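Local coordinates for serine proteinase inhibitor 1 (Myxoma virus, PDB 6BJ5) that inhibits serine proteases as a poxviral serpin and contributes to the virulence of the virus, at the interface of chains A and B. Numbering follows the deposited sequence. Chains: chain A, Serine proteinase inhibitor 1; chain B, Serine proteinase inhibitor 1.

The interface of chains A and B. Residues chain A 35-37, 309-310; chain B 29-30.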
ATOM      1  N   PHE A  35       0.645   3.617  -2.246  1.00 24.08           N
ATOM      2  CA  PHE A  35       1.131   2.999  -1.023  1.00 23.80           C
ATOM      3  C   PHE A  35       0.221   1.829  -0.666  1.00 26.79           C
ATOM      4  O   PHE A  35      -0.954   1.794  -1.049  1.00 17.78           O
ATOM      5  CB  PHE A  35       1.152   4.056   0.088  1.00 16.94           C
ATOM      6  CG  PHE A  35       1.563   3.554   1.419  1.00 19.24           C
ATOM      7  CD1 PHE A  35       2.793   2.960   1.615  1.00 25.23           C
ATOM      8  CD2 PHE A  35       0.686   3.655   2.488  1.00 10.48           C
ATOM      9  CE1 PHE A  35       3.170   2.509   2.879  1.00 15.27           C
ATOM     10  CE2 PHE A  35       1.032   3.210   3.716  1.00 17.75           C
ATOM     11  CZ  PHE A  35       2.296   2.628   3.920  1.00 25.65           C
ATOM     12  N   SER A  36       0.768   0.846   0.038  1.00 19.71           N
ATOM     13  CA  SER A  36      -0.070  -0.237   0.528  1.00 15.20           C
ATOM     14  C   SER A  36       0.067  -0.322   2.028  1.00 27.91           C
ATOM     15  O   SER A  36       1.055  -0.893   2.522  1.00 14.19           O
ATOM     16  CB  SER A  36       0.290  -1.573  -0.092  1.00 12.47           C
ATOM     17  OG  SER A  36      -0.510  -2.574   0.530  1.00 24.19           O
ATOM     18  N   PRO A  37      -0.872   0.248   2.792  1.00 33.23           N
ATOM     19  CA  PRO A  37      -0.886  -0.001   4.242  1.00 22.38           C
ATOM     20  C   PRO A  37      -1.024  -1.474   4.599  1.00 19.99           C
ATOM     21  O   PRO A  37      -0.397  -1.924   5.560  1.00 32.52           O
ATOM     22  CB  PRO A  37      -2.076   0.839   4.720  1.00 22.59           C
ATOM     23  CG  PRO A  37      -2.875   1.104   3.505  1.00 23.09           C
ATOM     24  CD  PRO A  37      -1.917   1.198   2.391  1.00 22.53           C
ATOM     25  N   SER A 309      -0.635  -3.268  -7.147  1.00 28.92           N
ATOM     26  CA  SER A 309       0.419  -4.193  -6.797  1.00 30.90           C
ATOM     27  C   SER A 309       1.295  -3.570  -5.730  1.00 26.70           C
ATOM     28  O   SER A 309       1.572  -2.362  -5.773  1.00 20.51           O
ATOM     29  CB  SER A 309       1.249  -4.501  -8.047  1.00 17.71           C
ATOM     30  OG  SER A 309       2.196  -5.474  -7.757  1.00 34.69           O
ATOM     31  N   SER A 310       1.736  -4.391  -4.777  1.00 22.00           N
ATOM     32  CA  SER A 310       2.670  -3.853  -3.799  1.00 21.33           C
ATOM     33  C   SER A 310       3.519  -4.964  -3.191  1.00 30.63           C
ATOM     34  O   SER A 310       3.005  -6.024  -2.812  1.00 21.04           O
ATOM     35  CB  SER A 310       1.935  -3.093  -2.703  1.00 20.48           C
ATOM     36  OG  SER A 310       2.877  -2.534  -1.804  1.00 42.09           O
TER
ATOM     37  N   LEU B  29      -6.349  -1.679   1.630  1.00 18.80           N
ATOM     38  CA  LEU B  29      -5.390  -2.459   0.852  1.00 19.36           C
ATOM     39  C   LEU B  29      -4.375  -1.583   0.122  1.00 22.64           C
ATOM     40  O   LEU B  29      -3.169  -1.859   0.146  1.00 30.52           O
ATOM     41  CB  LEU B  29      -6.156  -3.315  -0.146  1.00 17.25           C
ATOM     42  CG  LEU B  29      -7.123  -4.259   0.552  1.00 23.01           C
ATOM     43  CD1 LEU B  29      -8.006  -4.938  -0.463  1.00 29.63           C
ATOM     44  CD2 LEU B  29      -6.320  -5.280   1.346  1.00 26.88           C
ATOM     45  N   PHE B  30      -4.850  -0.528  -0.536  1.00 20.24           N
ATOM     46  CA  PHE B  30      -4.027   0.418  -1.271  1.00 22.03           C
ATOM     47  C   PHE B  30      -4.546   1.833  -1.070  1.00 26.43           C
ATOM     48  O   PHE B  30      -5.748   2.064  -0.911  1.00 23.36           O
ATOM     49  CB  PHE B  30      -3.996   0.124  -2.783  1.00 19.40           C
ATOM     50  CG  PHE B  30      -3.419  -1.213  -3.130  1.00 21.75           C
ATOM     51  CD1 PHE B  30      -2.048  -1.380  -3.202  1.00 23.62           C
ATOM     52  CD2 PHE B  30      -4.237  -2.309  -3.358  1.00 24.60           C
ATOM     53  CE1 PHE B  30      -1.492  -2.621  -3.520  1.00 29.63           C
ATOM     54  CE2 PHE B  30      -3.694  -3.547  -3.676  1.00 36.18           C
ATOM     55  CZ  PHE B  30      -2.315  -3.706  -3.763  1.00 28.51           C
TER
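The hydroxyl OG of A:Ser36 donates a hydrogen bond of 2.8 Å to the main-chain carbonyl O of B:Leu29, the C=O...donor angle of 173° placing it almost straight beyond the oxygen. With chi1 at 175°, OG swings opposite the backbone N of A:Ser36 and reaches over to the strand B:27-34. The neighbouring side chain, B:Phe30, works as a wedge. Its CD1 lies 3.9 Å from CB of A:Ser36, which stands beyond the rim on one side of the ring plane. Main-chain N of A:Ser309, 3.8 Å from CZ, lies on the opposite side, so the two serines bracket this part of the ring. Between them the edge is met by A:Ser310, whose CB sits 3.6 Å from CE1 and close to the ring plane. A chi1 of -62° keeps CG of B:Phe30 opposite its own carbonyl carbon and directs the ring at strand A:305-314. Behind it, O of A:Phe35 comes within 3.4 Å of CA of B:Phe30, a backbone packing contact. The ring of A:Phe35 points elsewhere, one face overlaid near its rim by N of A:Pro37. This Phe-Ser-Pro segment at the start of helix A:37-49 belongs to the serpin shutter region. Here it ties the core strand of the C-terminal fragment beneath the reactive-loop strand inserted in the main sheet, which probably stabilises the cleaved inhibitor.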